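Local coordinates for protein leucine aminopeptidase (Parabacteroides distasonis, PDB 3TC8) that probably acts as a zinc-dependent exopeptidase of peptidase family M28, releasing residues from the N-terminal end of peptides, or as a related glutaminyl-peptide cyclotransferase, at residues Pro20-Ser26 with Glu137-Gln141; Ile197-Met201 with Thr248-Gln252; Ser215-Ala219 with Pro261-Ile265. All coordinates share one frame; numbering follows the deposited sequence.

How the contacts relate
From the N terminus, the chain starts contact 1 with residues 20-26, leading into helix 24-36, and closes it at 137-141 on helix 125-144, so the first two strands of the mixed sheet and strand 96-102 near its middle lie within this loop. Contacts 2 and 3 come later and cross: 197-201 opens first, 215-219 follows, then 248-252 closes contact 2 and 261-265 closes contact 3. Contact 2 joins strand 195-200 to the start of helix 250-258, and contact 3 sets helix 213-233 against outermost strand 262-266. Their strands are neighbours, and Asp-249 OD2 lies 2.7 Å from Asp-264 OD2. Contact 1 touches neither; its centre is about 20 Å from that of contact 2.

Contact 1 (Pro20-Ser26 with Glu137-Gln141); sequences PDFNADS and EIARQ
Glu-137, on helix 125-144 of the alpha/beta fold, reaches with its carboxylate to Asn-23 and Ser-26, at the N-cap and in the first turn of helix 24-36. Ser-26 OG donates to Glu-137 OE1 at 2.6 Å, and the backbone N of Asn-23 donates to Glu-137 OE2 at 2.9 Å (158°); both come from above the carboxylate plane. The side chain gets there by running anti to its backbone N (chi1 174°) and bending at chi2 (57°). Its CG thereby lies over one face of the Phe-22 ring, a CH-pi contact 3.8 Å from the centroid, while Ile-138 CG1 packs near the ring edge. Glutamate suits this place because its methylene stem can lie on an aromatic face while its charged end takes several donors.

Much of the second shell comes from Glu-137's own helix. Arg-140 grips the carboxylate side-on, NE to Glu-137 OE1 at 2.8 Å and NH2 to Glu-137 OE2 at 3.0 Å, and Gln-141 NE2 adds a bond to OE2. With three donors on OE2 and two on OE1, the group is fixed in rotation and probably stays ionised. From the other segment, Asn-23 accepts from Ser-26 N through OD1, which sets the serine in place. Beyond Phe-22, helix 292-308 covers the segment through Leu-303 and Gln-300. At the proline end, a water bridges Asp-21 N and Gln-141 OE1, 2.9 Å from the latter.

Contact 2 (Ile197-Met201 with Thr248-Gln252); sequences ILLDM and TDDHQ
Leu-198 and Asp-200, on the same side of strand 195-200, meet the turn that leads into helix 250-258. The apolar part rests on one methyl group: with CG anti to the backbone N (chi1 170°), Leu-198 brings CD2 to 3.5 Å from Asp-249 CG and to 3.6 Å from His-251 N. Leucine fits because its branched end packs against the turn without needing a polar partner.

The polar part is a close pair of acids. Asp-200 OD2 and Asp-249 OD2 stand 2.5 Å apart, their carboxylate planes 56° from each other. Within the turn, Asp-249 OD1 accepts from Asp-250 N at 3.0 Å, which steadies the carboxylate. Asp-250 OD1 and His-251 NE2 are anchored outside by Thr-179 and Glu-212. With an alanine at Asp-249, Asp-200 OD2 would probably lose the oxygen that stands beside it and Asp-250 N its side-chain acceptor.

The side chain of Asp-200 lies about 6 Å from the zinc ion and touches the zinc ligand Asp-127. Such a cluster of buried acids close to the metal is consistent with the active-site acid network of M28-family glutaminyl cyclases.

Contact 3 (Ser215-Ala219 with Pro261-Ile265); sequences SLRAA and PSIDI
Asp-264 is the one touching residue with a flat side chain; its carboxylate leads away from helix 213-233, and the side chain touches Leu-198 and His-251; the helix meets its stem, with Ser-215 OG 3.9 Å from Asp-264 CB. The puckered ring of Pro-261, at the other end of the contact, offers a corner: CB sits 3.6 Å from Ala-218 O and 3.8 Å from Ala-219 CB. A rigid proline suits the residue before the strand, since its ring packs on the small alanine.

Between these ends, Ser-215 carries the polar bond. A chi1 of -61° turns its OG away from the carbonyl carbon, and there it accepts from Asp-264 N at 2.8 Å (145°); it is also hydrogen-bonded to Glu-212 OE1. This is helix-on-edge-strand packing in an alpha/beta fold: the axes of helix 215-219 and strand 262-265 come within 7.2 Å and run roughly antiparallel, at 155°. Ile-263 and Ile-265 bond to strand 195-200 on one side, and Asp-264 N points to the other, where no further strand follows, so a serine hydroxyl supplies its acceptor. The helix can approach this near because serine and alanine are small; the CA atoms of Ser-215 and Ile-263 are 4.3 Å apart. Ser-262 O, buried here, has no hydrogen-bonding partner. Ile-263 sets CG2 at 3.8 Å from Ala-219 CB, and also packs on Val-223 and Val-226.

Contact 1 (Pro20-Ser26 with Glu137-Gln141)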
ATOM      1  N   PRO A  20      -9.937   5.194  17.650  1.00 10.97           N
ATOM      2  CA  PRO A  20     -10.905   4.230  17.195  1.00 11.22           C
ATOM      3  C   PRO A  20     -10.356   2.810  17.163  1.00 10.42           C
ATOM      4  O   PRO A  20      -9.160   2.576  17.075  1.00 11.20           O
ATOM      5  CB  PRO A  20     -11.220   4.721  15.780  1.00 13.40           C
ATOM      6  CG  PRO A  20     -10.852   6.085  15.716  1.00 14.33           C
ATOM      7  CD  PRO A  20      -9.715   6.247  16.659  1.00 12.45           C
ATOM      8  N   ASP A  21     -11.287   1.867  17.140  1.00 10.64           N
ATOM      9  CA  ASP A  21     -11.022   0.436  17.074  0.50 10.08           C
ATOM     10  C   ASP A  21     -11.003  -0.000  15.600  1.00 10.72           C
ATOM     11  O   ASP A  21     -12.045   0.055  14.922  1.00 13.05           O
ATOM     12  CB  ASP A  21     -12.191  -0.228  17.822  0.50 10.71           C
ATOM     13  CG  ASP A  21     -11.993  -1.685  18.131  0.50 12.82           C
ATOM     14  OD1 ASP A  21     -11.082  -2.333  17.585  0.50 13.14           O
ATOM     15  OD2 ASP A  21     -12.808  -2.225  18.916  0.50 16.55           O
ATOM     16  N   PHE A  22      -9.879  -0.448  15.091  1.00  9.29           N
ATOM     17  CA  PHE A  22      -9.768  -1.006  13.748  1.00  9.39           C
ATOM     18  C   PHE A  22     -10.490  -2.359  13.752  1.00  8.85           C
ATOM     19  O   PHE A  22     -10.145  -3.265  14.518  1.00  9.97           O
ATOM     20  CB  PHE A  22      -8.300  -1.209  13.435  1.00  9.73           C
ATOM     21  CG  PHE A  22      -7.993  -1.807  12.059  1.00  7.89           C
ATOM     22  CD1 PHE A  22      -7.888  -3.173  11.892  1.00  9.37           C
ATOM     23  CD2 PHE A  22      -7.747  -0.977  10.992  1.00  8.49           C
ATOM     24  CE1 PHE A  22      -7.530  -3.693  10.669  1.00  9.06           C
ATOM     25  CE2 PHE A  22      -7.380  -1.509   9.754  1.00  8.62           C
ATOM     26  CZ  PHE A  22      -7.258  -2.860   9.624  1.00  8.44           C
ATOM     27  N   ASN A  23     -11.473  -2.517  12.868  1.00  8.52           N
ATOM     28  CA  ASN A  23     -12.216  -3.766  12.770  1.00  8.94           C
ATOM     29  C   ASN A  23     -11.539  -4.645  11.733  1.00  9.35           C
ATOM     30  O   ASN A  23     -11.655  -4.407  10.514  1.00  9.22           O
ATOM     31  CB  ASN A  23     -13.670  -3.439  12.399  1.00  9.94           C
ATOM     32  CG  ASN A  23     -14.575  -4.632  12.318  1.00 11.45           C
ATOM     33  OD1 ASN A  23     -14.208  -5.691  11.895  1.00 14.03           O
ATOM     34  ND2 ASN A  23     -15.847  -4.373  12.556  1.00 16.36           N
ATOM     35  N   ALA A  24     -10.821  -5.665  12.200  1.00  9.23           N
ATOM     36  CA  ALA A  24     -10.054  -6.511  11.298  1.00  9.87           C
ATOM     37  C   ALA A  24     -10.955  -7.368  10.413  1.00  9.50           C
ATOM     38  O   ALA A  24     -10.563  -7.674   9.277  1.00 10.11           O
ATOM     39  CB  ALA A  24      -9.071  -7.354  12.059  1.00 12.36           C
ATOM     40  N   ASP A  25     -12.131  -7.775  10.882  1.00 10.04           N
ATOM     41  CA  ASP A  25     -13.101  -8.496  10.051  0.50  9.45           C
ATOM     42  C   ASP A  25     -13.471  -7.646   8.861  1.00  9.56           C
ATOM     43  O   ASP A  25     -13.593  -8.123   7.730  1.00  9.89           O
ATOM     44  CB  ASP A  25     -14.411  -8.802  10.807  0.50 10.63           C
ATOM     45  CG  ASP A  25     -14.307  -9.989  11.761  0.50 11.04           C
ATOM     46  OD1 ASP A  25     -13.358 -10.809  11.690  0.50 12.86           O
ATOM     47  OD2 ASP A  25     -15.251 -10.114  12.584  0.50 15.83           O
ATOM     48  N   SER A  26     -13.724  -6.379   9.112  1.00  9.10           N
ATOM     49  CA  SER A  26     -14.037  -5.438   8.081  1.00  9.14           C
ATOM     50  C   SER A  26     -12.906  -5.245   7.073  1.00  8.56           C
ATOM     51  O   SER A  26     -13.124  -5.269   5.854  1.00  9.09           O
ATOM     52  CB  SER A  26     -14.443  -4.104   8.705  1.00  9.95           C
ATOM     53  OG  SER A  26     -14.529  -3.062   7.739  1.00 10.51           O
ATOM     54  N   GLU A 137     -10.371   0.413   5.959  1.00  7.11           N
ATOM     55  CA  GLU A 137     -10.898   0.344   7.312  1.00  8.02           C
ATOM     56  C   GLU A 137     -10.441   1.525   8.162  1.00  7.76           C
ATOM     57  O   GLU A 137     -11.218   2.101   8.932  1.00  8.43           O
ATOM     58  CB  GLU A 137     -10.544  -0.989   7.929  1.00  8.49           C
ATOM     59  CG  GLU A 137     -10.922  -1.128   9.392  1.00  8.92           C
ATOM     60  CD  GLU A 137     -12.393  -0.909   9.700  1.00  9.10           C
ATOM     61  OE1 GLU A 137     -13.244  -0.992   8.781  1.00  9.54           O
ATOM     62  OE2 GLU A 137     -12.735  -0.718  10.910  1.00 10.41           O
ATOM     63  N   ILE A 138      -9.187   1.952   8.006  1.00  8.19           N
ATOM     64  CA  ILE A 138      -8.675   3.156   8.660  1.00  8.28           C
ATOM     65  C   ILE A 138      -9.496   4.369   8.247  1.00  8.23           C
ATOM     66  O   ILE A 138      -9.943   5.160   9.068  1.00  8.49           O
ATOM     67  CB  ILE A 138      -7.176   3.324   8.379  1.00  8.05           C
ATOM     68  CG1 ILE A 138      -6.367   2.298   9.165  1.00  8.98           C
ATOM     69  CG2 ILE A 138      -6.691   4.769   8.675  1.00  9.24           C
ATOM     70  CD1 ILE A 138      -5.000   2.047   8.639  1.00 10.16           C
ATOM     71  N   ALA A 139      -9.759   4.496   6.936  1.00  8.46           N
ATOM     72  CA  ALA A 139     -10.506   5.603   6.422  1.00  8.51           C
ATOM     73  C   ALA A 139     -11.961   5.581   6.926  1.00  8.13           C
ATOM     74  O   ALA A 139     -12.555   6.630   7.203  1.00  8.44           O
ATOM     75  CB  ALA A 139     -10.456   5.568   4.868  1.00  9.09           C
ATOM     76  N   ARG A 140     -12.539   4.384   7.062  1.00  8.17           N
ATOM     77  CA  ARG A 140     -13.859   4.262   7.617  1.00  8.46           C
ATOM     78  C   ARG A 140     -13.926   4.828   9.024  1.00  8.67           C
ATOM     79  O   ARG A 140     -14.837   5.564   9.414  1.00  9.12           O
ATOM     80  CB  ARG A 140     -14.332   2.803   7.604  1.00  8.41           C
ATOM     81  CG  ARG A 140     -15.797   2.642   7.962  1.00  9.17           C
ATOM     82  CD  ARG A 140     -16.297   1.209   7.828  1.00 10.06           C
ATOM     83  NE  ARG A 140     -15.759   0.335   8.873  1.00  9.54           N
ATOM     84  CZ  ARG A 140     -16.394  -0.021   9.965  1.00 10.19           C
ATOM     85  NH1 ARG A 140     -17.657   0.324  10.214  1.00 11.75           N
ATOM     86  NH2 ARG A 140     -15.759  -0.765  10.817  1.00 11.00           N
ATOM     87  N   GLN A 141     -12.902   4.534   9.825  1.00  8.45           N
ATOM     88  CA  GLN A 141     -12.819   5.064  11.176  1.00  8.83           C
ATOM     89  C   GLN A 141     -12.584   6.575  11.193  1.00  8.73           C
ATOM     90  O   GLN A 141     -13.210   7.290  11.981  1.00  9.28           O
ATOM     91  CB  GLN A 141     -11.734   4.367  11.947  1.00  9.36           C
ATOM     92  CG  GLN A 141     -11.980   2.862  12.181  1.00  9.17           C
ATOM     93  CD  GLN A 141     -13.261   2.547  12.864  1.00  9.69           C
ATOM     94  OE1 GLN A 141     -13.712   3.303  13.754  1.00 10.43           O
ATOM     95  NE2 GLN A 141     -13.897   1.435  12.477  1.00 11.00           N
TER
HETATM   96  O   HOH W   1     -14.083   2.692  16.516  0.50 12.42           O
HETATM   97  O   HOH W   2     -16.538  -1.663  13.468  1.00 16.68           O

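Contact 2 (Ile197-Met201 with Thr248-Gln252)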
ATOM      1  N   ILE A 197       3.044   7.073   5.477  1.00  7.48           N
ATOM      2  CA  ILE A 197       3.127   5.662   5.822  1.00  7.72           C
ATOM      3  C   ILE A 197       2.540   4.857   4.665  1.00  6.93           C
ATOM      4  O   ILE A 197       1.365   5.030   4.316  1.00  7.55           O
ATOM      5  CB  ILE A 197       2.390   5.279   7.111  1.00  7.47           C
ATOM      6  CG1 ILE A 197       2.947   6.085   8.313  1.00  8.66           C
ATOM      7  CG2 ILE A 197       2.493   3.790   7.356  1.00  9.23           C
ATOM      8  CD1 ILE A 197       2.094   5.876   9.574  1.00 10.62           C
ATOM      9  N   LEU A 198       3.362   4.008   4.057  1.00  7.47           N
ATOM     10  CA  LEU A 198       2.973   3.030   3.057  1.00  7.08           C
ATOM     11  C   LEU A 198       2.703   1.695   3.734  1.00  6.99           C
ATOM     12  O   LEU A 198       3.510   1.234   4.519  1.00  7.76           O
ATOM     13  CB  LEU A 198       4.116   2.883   2.053  1.00  7.45           C
ATOM     14  CG  LEU A 198       4.023   1.741   1.037  1.00  7.44           C
ATOM     15  CD1 LEU A 198       2.780   1.839   0.159  1.00  8.91           C
ATOM     16  CD2 LEU A 198       5.259   1.718   0.172  1.00  8.74           C
ATOM     17  N   LEU A 199       1.598   1.057   3.376  1.00  7.05           N
ATOM     18  CA  LEU A 199       1.296  -0.299   3.769  1.00  7.38           C
ATOM     19  C   LEU A 199       1.419  -1.159   2.510  1.00  7.46           C
ATOM     20  O   LEU A 199       0.714  -0.902   1.520  1.00  7.97           O
ATOM     21  CB  LEU A 199      -0.114  -0.432   4.320  1.00  7.93           C
ATOM     22  CG  LEU A 199      -0.490   0.487   5.504  1.00  8.77           C
ATOM     23  CD1 LEU A 199      -1.899   0.182   5.980  1.00  9.98           C
ATOM     24  CD2 LEU A 199       0.547   0.376   6.588  1.00  9.60           C
ATOM     25  N   ASP A 200       2.210  -2.195   2.572  1.00  7.18           N
ATOM     26  CA  ASP A 200       2.375  -3.117   1.443  1.00  7.91           C
ATOM     27  C   ASP A 200       2.553  -4.526   1.993  1.00  7.95           C
ATOM     28  O   ASP A 200       3.448  -4.720   2.797  1.00  9.40           O
ATOM     29  CB  ASP A 200       3.580  -2.673   0.602  1.00  9.42           C
ATOM     30  CG  ASP A 200       3.735  -3.394  -0.712  1.00 10.46           C
ATOM     31  OD1 ASP A 200       2.853  -4.165  -1.122  1.00 11.31           O
ATOM     32  OD2 ASP A 200       4.765  -3.160  -1.438  1.00 11.01           O
HETATM   33  N   MSE A 201       1.710  -5.471   1.610  1.00  7.80           N
HETATM   34  CA  MSE A 201       1.833  -6.837   2.143  1.00  7.72           C
HETATM   35  C   MSE A 201       1.780  -6.876   3.672  1.00  7.91           C
HETATM   36  O   MSE A 201       2.720  -7.313   4.341  1.00  8.63           O
HETATM   37  CB  MSE A 201       3.085  -7.575   1.574  1.00  8.23           C
HETATM   38  CG  MSE A 201       3.004  -7.758   0.054  1.00  9.40           C
HETATM   39 SE   MSE A 201       4.371  -8.777  -0.704  0.75 11.58          SE
HETATM   40  CE  MSE A 201       3.633 -10.362  -0.502  1.00 18.17           C
ATOM     41  N   THR A 248      12.607  -1.619  -2.709  1.00 11.21           N
ATOM     42  CA  THR A 248      12.061  -0.706  -3.711  1.00 11.37           C
ATOM     43  C   THR A 248      10.548  -0.714  -3.575  1.00 10.90           C
ATOM     44  O   THR A 248       9.918  -1.755  -3.639  1.00 11.62           O
ATOM     45  CB  THR A 248      12.435  -1.177  -5.128  1.00 13.31           C
ATOM     46  OG1 THR A 248      13.852  -1.211  -5.256  1.00 17.07           O
ATOM     47  CG2 THR A 248      11.789  -0.282  -6.176  1.00 14.96           C
ATOM     48  N   ASP A 249       9.972   0.448  -3.334  1.00  9.95           N
ATOM     49  CA  ASP A 249       8.532   0.539  -3.160  1.00  9.90           C
ATOM     50  C   ASP A 249       8.079   1.970  -3.319  1.00  9.43           C
ATOM     51  O   ASP A 249       8.893   2.895  -3.513  1.00 10.01           O
ATOM     52  CB  ASP A 249       8.140  -0.040  -1.797  1.00  9.68           C
ATOM     53  CG  ASP A 249       6.818  -0.772  -1.784  1.00  9.86           C
ATOM     54  OD1 ASP A 249       6.020  -0.608  -2.730  1.00 11.96           O
ATOM     55  OD2 ASP A 249       6.568  -1.540  -0.781  1.00 10.73           O
ATOM     56  N   ASP A 250       6.768   2.205  -3.285  1.00  9.21           N
ATOM     57  CA  ASP A 250       6.242   3.494  -3.624  1.00  8.92           C
ATOM     58  C   ASP A 250       6.789   4.623  -2.765  1.00  8.30           C
ATOM     59  O   ASP A 250       6.870   5.757  -3.209  1.00  9.06           O
ATOM     60  CB  ASP A 250       4.691   3.471  -3.505  1.00  9.18           C
ATOM     61  CG  ASP A 250       3.961   2.615  -4.572  1.00  9.74           C
ATOM     62  OD1 ASP A 250       4.114   2.929  -5.740  1.00  9.80           O
ATOM     63  OD2 ASP A 250       3.229   1.685  -4.204  1.00 14.52           O
ATOM     64  N   HIS A 251       7.115   4.313  -1.506  1.00  9.04           N
ATOM     65  CA  HIS A 251       7.597   5.368  -0.597  1.00  8.99           C
ATOM     66  C   HIS A 251       8.876   6.046  -1.077  1.00  9.27           C
ATOM     67  O   HIS A 251       9.047   7.251  -0.843  1.00 10.08           O
ATOM     68  CB  HIS A 251       7.775   4.812   0.824  1.00  9.32           C
ATOM     69  CG  HIS A 251       8.855   3.804   0.991  1.00  9.21           C
ATOM     70  ND1 HIS A 251       8.975   2.719   0.148  1.00  9.57           N
ATOM     71  CD2 HIS A 251       9.854   3.726   1.906  1.00  9.61           C
ATOM     72  CE1 HIS A 251      10.022   2.014   0.537  1.00  9.81           C
ATOM     73  NE2 HIS A 251      10.565   2.598   1.608  1.00  9.36           N
ATOM     74  N   GLN A 252       9.724   5.330  -1.820  1.00  9.69           N
ATOM     75  CA  GLN A 252      10.962   5.982  -2.293  1.00 11.13           C
ATOM     76  C   GLN A 252      10.671   7.140  -3.241  1.00 10.14           C
ATOM     77  O   GLN A 252      11.398   8.113  -3.274  1.00 12.12           O
ATOM     78  CB  GLN A 252      11.931   5.015  -2.917  1.00 13.33           C
ATOM     79  CG  GLN A 252      11.623   4.599  -4.273  1.00 13.80           C
ATOM     80  CD  GLN A 252      12.569   3.489  -4.712  1.00 15.60           C
ATOM     81  OE1 GLN A 252      12.684   2.488  -4.015  1.00 18.24           O
ATOM     82  NE2 GLN A 252      13.160   3.627  -5.908  1.00 16.62           N
TER

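Contact 3 (Ser215-Ala219 with Pro261-Ile265)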
ATOM      1  N   SER A 215      13.254   3.746   4.620  1.00  9.79           N
ATOM      2  CA  SER A 215      12.406   4.349   5.632  1.00  9.11           C
ATOM      3  C   SER A 215      13.241   4.922   6.758  1.00  9.18           C
ATOM      4  O   SER A 215      12.990   6.030   7.239  1.00  9.97           O
ATOM      5  CB  SER A 215      11.464   3.251   6.174  1.00  9.08           C
ATOM      6  OG  SER A 215      10.618   2.707   5.190  1.00  9.44           O
ATOM      7  N   LEU A 216      14.199   4.135   7.249  1.00  9.47           N
ATOM      8  CA  LEU A 216      15.097   4.622   8.293  1.00  9.83           C
ATOM      9  C   LEU A 216      15.955   5.797   7.835  1.00 10.36           C
ATOM     10  O   LEU A 216      16.134   6.773   8.545  1.00 10.84           O
ATOM     11  CB  LEU A 216      15.993   3.482   8.754  1.00 10.36           C
ATOM     12  CG  LEU A 216      15.419   2.420   9.671  1.00 10.94           C
ATOM     13  CD1 LEU A 216      16.334   1.212   9.723  1.00 12.32           C
ATOM     14  CD2 LEU A 216      15.068   2.998  11.021  1.00 11.90           C
ATOM     15  N   ARG A 217      16.514   5.684   6.628  1.00 10.07           N
ATOM     16  CA  ARG A 217      17.371   6.751   6.153  1.00 10.57           C
ATOM     17  C   ARG A 217      16.636   8.071   6.003  1.00 10.46           C
ATOM     18  O   ARG A 217      17.175   9.133   6.345  1.00 12.18           O
ATOM     19  CB  ARG A 217      18.064   6.348   4.860  1.00 10.43           C
ATOM     20  CG  ARG A 217      19.314   7.177   4.510  1.00 11.55           C
ATOM     21  CD  ARG A 217      20.514   6.855   5.412  1.00 11.67           C
ATOM     22  NE  ARG A 217      21.750   7.377   4.867  1.00 12.62           N
ATOM     23  CZ  ARG A 217      22.208   8.623   4.991  1.00 13.82           C
ATOM     24  NH1 ARG A 217      21.585   9.501   5.749  1.00 15.05           N
ATOM     25  NH2 ARG A 217      23.313   8.976   4.323  1.00 14.09           N
ATOM     26  N   ALA A 218      15.409   8.025   5.489  1.00 10.84           N
ATOM     27  CA  ALA A 218      14.616   9.224   5.250  1.00 10.72           C
ATOM     28  C   ALA A 218      13.799   9.682   6.443  1.00 10.12           C
ATOM     29  O   ALA A 218      13.419  10.836   6.480  1.00 11.83           O
ATOM     30  CB  ALA A 218      13.630   9.006   4.089  1.00 12.51           C
ATOM     31  N   ALA A 219      13.453   8.773   7.345  1.00 10.00           N
ATOM     32  CA  ALA A 219      12.320   8.987   8.258  1.00  9.87           C
ATOM     33  C   ALA A 219      12.462   8.147   9.496  1.00 10.35           C
ATOM     34  O   ALA A 219      11.493   7.619  10.042  1.00 10.34           O
ATOM     35  CB  ALA A 219      11.020   8.708   7.545  1.00 11.24           C
ATOM     36  N   PRO A 261       8.992  12.757   4.214  1.00 11.50           N
ATOM     37  CA  PRO A 261       9.602  11.606   4.887  1.00 10.78           C
ATOM     38  C   PRO A 261       8.567  10.486   5.036  1.00 10.44           C
ATOM     39  O   PRO A 261       7.540  10.711   5.659  1.00 11.22           O
ATOM     40  CB  PRO A 261      10.056  12.158   6.252  1.00 12.10           C
ATOM     41  CG  PRO A 261      10.161  13.661   6.022  1.00 15.45           C
ATOM     42  CD  PRO A 261       9.039  13.971   5.053  1.00 12.90           C
ATOM     43  N   SER A 262       8.887   9.309   4.508  1.00  9.73           N
ATOM     44  CA  SER A 262       7.892   8.229   4.408  1.00  9.00           C
ATOM     45  C   SER A 262       8.517   6.908   4.758  1.00  9.14           C
ATOM     46  O   SER A 262       9.713   6.663   4.508  1.00 10.61           O
ATOM     47  CB  SER A 262       7.276   8.184   3.023  1.00  9.76           C
ATOM     48  OG  SER A 262       6.646   9.373   2.661  1.00 10.58           O
ATOM     49  N   ILE A 263       7.702   6.035   5.331  1.00  8.47           N
ATOM     50  CA  ILE A 263       8.115   4.708   5.707  1.00  7.95           C
ATOM     51  C   ILE A 263       7.257   3.655   5.007  1.00  8.08           C
ATOM     52  O   ILE A 263       6.137   3.933   4.541  1.00  8.77           O
ATOM     53  CB  ILE A 263       8.043   4.524   7.234  1.00  9.02           C
ATOM     54  CG1 ILE A 263       6.609   4.376   7.759  1.00  9.81           C
ATOM     55  CG2 ILE A 263       8.805   5.662   7.954  1.00 10.17           C
ATOM     56  CD1 ILE A 263       6.542   3.862   9.198  1.00 11.26           C
ATOM     57  N   ASP A 264       7.791   2.431   5.000  1.00  8.25           N
ATOM     58  CA  ASP A 264       7.113   1.261   4.448  1.00  7.87           C
ATOM     59  C   ASP A 264       6.929   0.226   5.511  1.00  8.23           C
ATOM     60  O   ASP A 264       7.933  -0.200   6.110  1.00  8.75           O
ATOM     61  CB  ASP A 264       7.941   0.700   3.282  1.00  8.41           C
ATOM     62  CG  ASP A 264       7.213  -0.268   2.397  1.00  8.84           C
ATOM     63  OD1 ASP A 264       6.041  -0.618   2.605  1.00  9.18           O
ATOM     64  OD2 ASP A 264       7.900  -0.713   1.386  1.00  9.88           O
ATOM     65  N   ILE A 265       5.677  -0.156   5.771  1.00  7.81           N
ATOM     66  CA  ILE A 265       5.325  -1.269   6.635  1.00  7.61           C
ATOM     67  C   ILE A 265       5.026  -2.416   5.684  1.00  7.27           C
ATOM     68  O   ILE A 265       4.026  -2.386   4.955  1.00  7.91           O
ATOM     69  CB  ILE A 265       4.098  -0.942   7.522  1.00  8.52           C
ATOM     70  CG1 ILE A 265       4.330   0.328   8.357  1.00  8.63           C
ATOM     71  CG2 ILE A 265       3.742  -2.143   8.391  1.00  9.38           C
ATOM     72  CD1 ILE A 265       3.189   0.754   9.205  1.00  9.33           C
TER